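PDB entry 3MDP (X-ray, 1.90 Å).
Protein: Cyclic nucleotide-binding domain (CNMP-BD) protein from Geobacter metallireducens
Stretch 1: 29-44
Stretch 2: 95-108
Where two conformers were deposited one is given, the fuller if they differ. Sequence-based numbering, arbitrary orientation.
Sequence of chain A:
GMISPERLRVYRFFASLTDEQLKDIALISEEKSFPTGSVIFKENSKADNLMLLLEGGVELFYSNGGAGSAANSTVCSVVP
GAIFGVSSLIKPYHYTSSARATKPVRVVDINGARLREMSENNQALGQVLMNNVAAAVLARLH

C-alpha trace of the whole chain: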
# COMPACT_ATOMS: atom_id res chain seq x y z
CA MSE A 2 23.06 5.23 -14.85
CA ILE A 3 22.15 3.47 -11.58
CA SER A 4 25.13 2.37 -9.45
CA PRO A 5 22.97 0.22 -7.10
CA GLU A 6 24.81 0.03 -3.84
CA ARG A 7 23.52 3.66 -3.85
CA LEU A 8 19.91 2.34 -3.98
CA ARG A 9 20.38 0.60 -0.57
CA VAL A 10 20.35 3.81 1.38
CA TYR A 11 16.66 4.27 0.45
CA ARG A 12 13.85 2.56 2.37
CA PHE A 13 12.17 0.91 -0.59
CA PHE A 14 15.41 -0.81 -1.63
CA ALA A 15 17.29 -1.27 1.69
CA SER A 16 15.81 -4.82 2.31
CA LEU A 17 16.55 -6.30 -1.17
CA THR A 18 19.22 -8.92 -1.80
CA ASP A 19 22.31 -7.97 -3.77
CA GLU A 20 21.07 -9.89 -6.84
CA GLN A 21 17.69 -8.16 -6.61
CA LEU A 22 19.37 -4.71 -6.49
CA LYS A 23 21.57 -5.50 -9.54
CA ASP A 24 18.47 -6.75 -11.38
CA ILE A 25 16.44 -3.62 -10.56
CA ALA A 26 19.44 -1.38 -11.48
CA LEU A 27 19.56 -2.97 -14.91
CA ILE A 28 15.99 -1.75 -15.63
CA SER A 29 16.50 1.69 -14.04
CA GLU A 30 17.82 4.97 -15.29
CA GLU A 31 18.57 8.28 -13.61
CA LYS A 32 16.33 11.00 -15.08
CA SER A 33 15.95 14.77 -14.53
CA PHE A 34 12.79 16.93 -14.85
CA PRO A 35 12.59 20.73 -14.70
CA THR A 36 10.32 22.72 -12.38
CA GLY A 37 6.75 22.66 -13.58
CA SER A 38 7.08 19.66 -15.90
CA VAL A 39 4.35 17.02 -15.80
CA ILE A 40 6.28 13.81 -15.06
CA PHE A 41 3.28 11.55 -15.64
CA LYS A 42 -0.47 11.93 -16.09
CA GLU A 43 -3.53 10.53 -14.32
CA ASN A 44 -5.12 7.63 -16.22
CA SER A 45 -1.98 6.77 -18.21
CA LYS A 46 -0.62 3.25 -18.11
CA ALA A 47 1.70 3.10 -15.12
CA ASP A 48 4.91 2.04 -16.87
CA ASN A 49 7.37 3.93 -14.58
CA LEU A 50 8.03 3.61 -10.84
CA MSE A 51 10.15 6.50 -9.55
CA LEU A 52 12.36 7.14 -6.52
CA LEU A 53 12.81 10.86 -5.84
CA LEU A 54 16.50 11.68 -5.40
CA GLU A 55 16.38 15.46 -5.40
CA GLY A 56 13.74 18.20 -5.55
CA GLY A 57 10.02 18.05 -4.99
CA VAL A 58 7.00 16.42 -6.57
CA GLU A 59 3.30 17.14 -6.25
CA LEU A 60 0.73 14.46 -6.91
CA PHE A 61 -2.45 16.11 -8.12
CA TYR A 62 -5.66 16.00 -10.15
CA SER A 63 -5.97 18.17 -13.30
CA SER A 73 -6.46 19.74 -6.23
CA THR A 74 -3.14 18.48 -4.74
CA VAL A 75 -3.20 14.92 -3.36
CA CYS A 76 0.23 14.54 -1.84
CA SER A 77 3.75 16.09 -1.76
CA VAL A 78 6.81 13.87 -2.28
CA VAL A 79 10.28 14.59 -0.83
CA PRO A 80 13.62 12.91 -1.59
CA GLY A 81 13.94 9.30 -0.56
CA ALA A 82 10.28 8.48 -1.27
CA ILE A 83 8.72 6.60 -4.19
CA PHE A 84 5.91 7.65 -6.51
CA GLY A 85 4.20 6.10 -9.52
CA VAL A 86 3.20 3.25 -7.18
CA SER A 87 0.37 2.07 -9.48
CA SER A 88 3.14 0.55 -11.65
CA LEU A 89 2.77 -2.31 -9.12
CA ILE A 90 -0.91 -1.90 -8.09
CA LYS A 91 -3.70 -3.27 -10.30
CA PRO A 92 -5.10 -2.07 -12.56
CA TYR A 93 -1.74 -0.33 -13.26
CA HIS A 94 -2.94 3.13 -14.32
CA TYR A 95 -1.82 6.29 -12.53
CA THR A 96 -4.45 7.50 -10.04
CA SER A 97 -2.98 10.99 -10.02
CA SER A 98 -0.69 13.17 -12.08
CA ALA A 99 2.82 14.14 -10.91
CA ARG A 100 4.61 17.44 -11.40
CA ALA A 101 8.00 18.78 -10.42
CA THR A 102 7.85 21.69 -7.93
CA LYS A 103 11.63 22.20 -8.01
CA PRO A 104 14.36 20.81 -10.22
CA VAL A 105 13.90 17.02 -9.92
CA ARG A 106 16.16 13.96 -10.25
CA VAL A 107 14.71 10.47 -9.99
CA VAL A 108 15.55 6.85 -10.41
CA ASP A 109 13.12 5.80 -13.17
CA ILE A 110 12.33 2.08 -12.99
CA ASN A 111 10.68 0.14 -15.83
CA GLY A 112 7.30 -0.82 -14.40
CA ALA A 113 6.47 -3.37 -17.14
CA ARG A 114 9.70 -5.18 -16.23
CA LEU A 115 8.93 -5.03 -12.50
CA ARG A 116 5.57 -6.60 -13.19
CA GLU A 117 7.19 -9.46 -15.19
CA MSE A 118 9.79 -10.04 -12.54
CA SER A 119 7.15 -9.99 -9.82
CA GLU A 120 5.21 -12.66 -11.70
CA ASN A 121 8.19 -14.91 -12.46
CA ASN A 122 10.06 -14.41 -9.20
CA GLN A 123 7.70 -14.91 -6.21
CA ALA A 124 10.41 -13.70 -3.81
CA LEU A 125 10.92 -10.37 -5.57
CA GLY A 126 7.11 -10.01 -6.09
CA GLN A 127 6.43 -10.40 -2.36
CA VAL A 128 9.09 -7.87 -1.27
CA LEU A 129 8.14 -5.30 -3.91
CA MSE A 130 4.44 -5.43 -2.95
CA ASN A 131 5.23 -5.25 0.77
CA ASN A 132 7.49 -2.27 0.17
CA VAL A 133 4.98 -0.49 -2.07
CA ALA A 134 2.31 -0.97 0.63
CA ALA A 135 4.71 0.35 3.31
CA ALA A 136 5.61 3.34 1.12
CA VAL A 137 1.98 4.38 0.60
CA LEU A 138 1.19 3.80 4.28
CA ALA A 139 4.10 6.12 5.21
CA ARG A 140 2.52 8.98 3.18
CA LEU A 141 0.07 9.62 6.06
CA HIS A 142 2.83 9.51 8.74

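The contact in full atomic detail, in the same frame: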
# COMPACT_ATOMS: atom_id res chain seq x y z
N SER A 29 16.69 0.36 -14.62
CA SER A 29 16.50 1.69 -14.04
C SER A 29 17.40 2.68 -14.73
O SER A 29 18.48 2.32 -15.21
CB SER A 29 16.81 1.70 -12.54
OG SER A 29 15.96 0.84 -11.81
N GLU A 30 17.01 3.94 -14.70
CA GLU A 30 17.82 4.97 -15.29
C GLU A 30 17.60 6.25 -14.50
O GLU A 30 16.49 6.52 -14.04
CB GLU A 30 17.37 5.10 -16.74
CG GLU A 30 17.70 6.35 -17.42
CD GLU A 30 17.30 6.28 -18.89
OE1 GLU A 30 16.23 5.69 -19.20
OE2 GLU A 30 18.06 6.80 -19.72
N GLU A 31 18.66 7.01 -14.29
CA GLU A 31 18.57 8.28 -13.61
C GLU A 31 17.98 9.25 -14.63
O GLU A 31 18.36 9.22 -15.80
CB GLU A 31 19.93 8.72 -13.07
CG GLU A 31 19.82 9.89 -12.09
CD GLU A 31 21.06 10.11 -11.22
OE1 GLU A 31 21.79 9.13 -10.88
OE2 GLU A 31 21.26 11.28 -10.85
N LYS A 32 16.98 10.02 -14.20
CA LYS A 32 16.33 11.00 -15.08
C LYS A 32 16.18 12.33 -14.33
O LYS A 32 16.10 12.34 -13.10
CB LYS A 32 14.95 10.51 -15.51
CG LYS A 32 14.96 9.40 -16.55
CD LYS A 32 13.66 9.35 -17.31
CE LYS A 32 13.75 8.43 -18.53
NZ LYS A 32 13.89 7.01 -18.17
N SER A 33 16.18 13.44 -15.08
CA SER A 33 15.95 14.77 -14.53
C SER A 33 14.69 15.39 -15.16
O SER A 33 14.39 15.12 -16.34
CB SER A 33 17.15 15.67 -14.80
OG SER A 33 18.24 15.40 -13.95
N PHE A 34 13.97 16.19 -14.38
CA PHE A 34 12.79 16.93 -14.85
C PHE A 34 12.87 18.36 -14.32
O PHE A 34 13.22 18.58 -13.15
CB PHE A 34 11.48 16.30 -14.38
CG PHE A 34 11.24 14.92 -14.91
CD1 PHE A 34 11.71 13.81 -14.21
CD2 PHE A 34 10.57 14.72 -16.13
CE1 PHE A 34 11.53 12.53 -14.71
CE2 PHE A 34 10.36 13.41 -16.64
CZ PHE A 34 10.84 12.32 -15.92
N PRO A 35 12.54 19.34 -15.17
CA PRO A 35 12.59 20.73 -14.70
C PRO A 35 11.34 21.10 -13.91
O PRO A 35 10.28 20.47 -14.08
CB PRO A 35 12.61 21.52 -16.01
CG PRO A 35 11.86 20.68 -16.99
CD PRO A 35 12.13 19.23 -16.59
N THR A 36 11.46 22.14 -13.10
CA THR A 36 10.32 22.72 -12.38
C THR A 36 9.14 22.97 -13.30
O THR A 36 9.27 23.60 -14.36
CB THR A 36 10.72 24.07 -11.75
OG1 THR A 36 11.97 23.89 -11.10
CG2 THR A 36 9.68 24.56 -10.74
N GLY A 37 8.00 22.45 -12.88
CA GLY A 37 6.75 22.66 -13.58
C GLY A 37 6.43 21.63 -14.64
O GLY A 37 5.36 21.71 -15.25
N SER A 38 7.35 20.70 -14.91
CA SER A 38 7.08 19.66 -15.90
C SER A 38 6.10 18.63 -15.33
O SER A 38 6.07 18.37 -14.11
CB SER A 38 8.37 18.98 -16.39
OG SER A 38 9.07 18.37 -15.33
N VAL A 39 5.23 18.11 -16.19
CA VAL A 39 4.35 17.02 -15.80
C VAL A 39 5.06 15.69 -16.07
O VAL A 39 5.24 15.29 -17.23
CB VAL A 39 3.00 17.04 -16.53
CG1 VAL A 39 2.15 15.83 -16.06
CG2 VAL A 39 2.28 18.36 -16.28
N ILE A 40 5.46 15.03 -15.00
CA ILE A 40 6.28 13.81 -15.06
C ILE A 40 5.46 12.63 -15.59
O ILE A 40 5.93 11.86 -16.43
CB ILE A 40 6.86 13.48 -13.67
CG1 ILE A 40 7.78 14.64 -13.21
CG2 ILE A 40 7.67 12.15 -13.68
CD1 ILE A 40 8.28 14.51 -11.79
N PHE A 41 4.24 12.49 -15.08
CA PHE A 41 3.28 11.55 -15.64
C PHE A 41 1.86 12.02 -15.35
O PHE A 41 1.65 12.83 -14.46
CB PHE A 41 3.51 10.09 -15.18
CG PHE A 41 3.47 9.87 -13.68
CD1 PHE A 41 2.26 9.91 -12.97
CD2 PHE A 41 4.63 9.55 -12.98
CE1 PHE A 41 2.20 9.69 -11.61
CE2 PHE A 41 4.58 9.31 -11.63
CZ PHE A 41 3.35 9.36 -10.93
N LYS A 42 0.91 11.50 -16.12
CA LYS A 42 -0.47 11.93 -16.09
C LYS A 42 -1.43 10.86 -15.55
O LYS A 42 -1.33 9.67 -15.85
CB LYS A 42 -0.92 12.28 -17.51
CG LYS A 42 -0.09 13.36 -18.17
CD LYS A 42 -0.58 13.64 -19.58
CE LYS A 42 0.46 14.45 -20.36
NZ LYS A 42 0.17 14.49 -21.83
N GLU A 43 -2.39 11.34 -14.76
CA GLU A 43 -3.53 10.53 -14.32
C GLU A 43 -4.14 9.78 -15.50
O GLU A 43 -4.30 10.34 -16.58
CB GLU A 43 -4.58 11.41 -13.67
CG GLU A 43 -5.72 10.63 -13.00
CD GLU A 43 -6.72 11.54 -12.29
OE1 GLU A 43 -6.43 12.76 -12.15
OE2 GLU A 43 -7.82 11.05 -11.92
N ASN A 44 -4.47 8.52 -15.27
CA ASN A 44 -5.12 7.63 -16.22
C ASN A 44 -4.20 7.00 -17.25
O ASN A 44 -4.63 6.12 -17.97
CB ASN A 44 -6.35 8.28 -16.87
CG ASN A 44 -7.42 8.58 -15.85
OD1 ASN A 44 -7.65 7.79 -14.92
ND2 ASN A 44 -8.06 9.73 -15.99
N TYR A 95 -2.07 5.26 -13.54
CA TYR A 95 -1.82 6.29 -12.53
C TYR A 95 -3.14 6.89 -12.01
O TYR A 95 -4.04 7.23 -12.78
CB TYR A 95 -0.91 7.38 -13.09
CG TYR A 95 0.50 6.92 -13.46
CD1 TYR A 95 1.35 6.38 -12.51
CD2 TYR A 95 1.01 7.09 -14.76
CE1 TYR A 95 2.63 6.00 -12.82
CE2 TYR A 95 2.30 6.71 -15.09
CZ TYR A 95 3.11 6.18 -14.12
OH TYR A 95 4.40 5.79 -14.46
N THR A 96 -3.23 7.01 -10.69
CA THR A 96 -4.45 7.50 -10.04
C THR A 96 -4.35 9.00 -9.80
O THR A 96 -5.31 9.65 -9.37
CB THR A 96 -4.70 6.75 -8.70
OG1 THR A 96 -3.54 6.86 -7.86
CG2 THR A 96 -5.03 5.26 -8.97
N SER A 97 -3.18 9.56 -10.09
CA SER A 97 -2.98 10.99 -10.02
C SER A 97 -1.91 11.37 -11.00
O SER A 97 -1.19 10.50 -11.49
CB SER A 97 -2.60 11.39 -8.58
OG SER A 97 -1.33 10.88 -8.23
N SER A 98 -1.80 12.66 -11.32
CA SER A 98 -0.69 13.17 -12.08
C SER A 98 0.42 13.55 -11.11
O SER A 98 0.18 13.69 -9.91
CB SER A 98 -1.11 14.36 -12.93
OG SER A 98 -2.16 14.00 -13.82
N ALA A 99 1.64 13.69 -11.65
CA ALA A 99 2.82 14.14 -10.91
C ALA A 99 3.53 15.29 -11.62
O ALA A 99 3.80 15.23 -12.83
CB ALA A 99 3.79 12.99 -10.68
N ARG A 100 3.85 16.33 -10.86
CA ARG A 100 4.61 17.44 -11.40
C ARG A 100 5.75 17.84 -10.48
O ARG A 100 5.65 17.76 -9.23
CB ARG A 100 3.71 18.63 -11.72
CG ARG A 100 3.03 19.28 -10.53
CD ARG A 100 2.16 20.43 -10.97
NE ARG A 100 1.25 20.78 -9.89
CZ ARG A 100 -0.01 21.19 -10.05
NH1 ARG A 100 -0.54 21.37 -11.25
NH2 ARG A 100 -0.74 21.44 -8.96
N ALA A 101 6.83 18.29 -11.11
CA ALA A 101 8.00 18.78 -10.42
C ALA A 101 7.71 20.17 -9.84
O ALA A 101 7.21 21.06 -10.54
CB ALA A 101 9.20 18.83 -11.37
N THR A 102 8.01 20.36 -8.55
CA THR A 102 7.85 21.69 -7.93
C THR A 102 9.19 22.39 -7.74
O THR A 102 9.22 23.55 -7.35
CB THR A 102 7.14 21.57 -6.58
OG1 THR A 102 7.92 20.75 -5.73
CG2 THR A 102 5.78 20.93 -6.77
N LYS A 103 10.27 21.67 -8.00
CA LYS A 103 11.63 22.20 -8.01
C LYS A 103 12.37 21.36 -9.03
O LYS A 103 11.81 20.41 -9.57
CB LYS A 103 12.36 22.06 -6.65
CG LYS A 103 11.56 21.79 -5.44
CD LYS A 103 12.44 21.97 -4.19
CE LYS A 103 11.70 21.54 -2.93
NZ LYS A 103 12.31 22.13 -1.68
N PRO A 104 13.64 21.68 -9.28
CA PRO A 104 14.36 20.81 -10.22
C PRO A 104 14.45 19.40 -9.63
O PRO A 104 14.79 19.24 -8.47
CB PRO A 104 15.72 21.50 -10.39
CG PRO A 104 15.43 23.00 -10.06
CD PRO A 104 14.36 22.94 -8.99
N VAL A 105 14.08 18.39 -10.42
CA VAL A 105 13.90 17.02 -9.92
C VAL A 105 14.91 16.06 -10.58
O VAL A 105 15.16 16.16 -11.79
CB VAL A 105 12.46 16.56 -10.16
CG1 VAL A 105 12.34 15.01 -10.24
CG2 VAL A 105 11.53 17.13 -9.09
N ARG A 106 15.50 15.19 -9.77
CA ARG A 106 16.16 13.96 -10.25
C ARG A 106 15.50 12.74 -9.60
O ARG A 106 15.19 12.73 -8.40
CB ARG A 106 17.65 13.92 -9.90
CG ARG A 106 18.49 14.98 -10.57
CD ARG A 106 20.01 14.78 -10.31
NE ARG A 106 20.32 14.98 -8.89
CZ ARG A 106 20.70 14.04 -8.02
NH1 ARG A 106 20.88 12.77 -8.39
NH2 ARG A 106 20.93 14.37 -6.76
N VAL A 107 15.32 11.72 -10.42
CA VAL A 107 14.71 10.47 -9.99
C VAL A 107 15.51 9.28 -10.52
O VAL A 107 16.30 9.41 -11.46
CB VAL A 107 13.26 10.31 -10.51
CG1 VAL A 107 12.37 11.47 -10.07
CG2 VAL A 107 13.22 10.17 -12.11
N VAL A 108 15.34 8.14 -9.84
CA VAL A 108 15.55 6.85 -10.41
C VAL A 108 14.23 6.43 -11.06
O VAL A 108 13.19 6.32 -10.37
CB VAL A 108 15.94 5.79 -9.38
CG1 VAL A 108 16.24 4.50 -10.15
CG2 VAL A 108 17.21 6.25 -8.60
O HOH W 1 -4.78 14.44 -12.98
O HOH W 2 -6.58 5.85 -12.85

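The antiparallel pairing of these two stretches slips by one residue between Val39 and Phe41, forming a beta bulge at Ile40. Val39 lies opposite Arg100, and Phe41 pairs with Ala99. Ile40, with phi/psi of -71/-45, is the extra residue. Ala99 bonds to two consecutive residues here: Ile40 N donates to Ala99 O at 2.7 Å, and Ala99 N donates to Phe41 O at 2.9 Å.

Beyond the bulge, the Phe41 ring is sandwiched. Tyr95 stacks face-to-face on one side, with centroids 3.8 Å apart and planes at 11°. Ala99 CB sits over the opposite face, 3.8 Å from the centroid of the Phe41 ring, in a CH-pi contact.

The strands 29-34 and 105-108 pair regularly. Lys32 N donates to Val107 O, and Val107 N to Lys32 O, both at 2.9 Å. Phe34 N donates to Val105 O, and Val105 N to Phe34 O, both at 2.9 Å. Phe34 and Val107 share a face of the sheet, and Phe34 CE1 lies 3.9 Å from Val107 CG2, at the ring edge. On the other face, Glu31 reaches diagonally to Arg106. Glu31 OE2 and Arg106 NH1 form a salt bridge at 2.9 Å, which meets the guanidinium at its edge.

A type II turn, Pro35 to Ser38, links the two strands of the first stretch. Ser38 OG donates to Pro35 O at 2.7 Å. Gly37 has phi/psi of 90/-6, where a CB would jam against the preceding carbonyl. Gly37 N donates to Ala101 O at 2.8 Å, and Ala101 N returns to Ser38 O at 3.1 Å.

At the far end, a side chain replaces a backbone acceptor: Glu43 N donates to Ser98 OG at 2.8 Å. A water also joins Glu43 OE1 to Ser98 OG. Asn44 N donates to Tyr95 O at 2.8 Å, and a second water bridges Asn44 OD1 to that carbonyl.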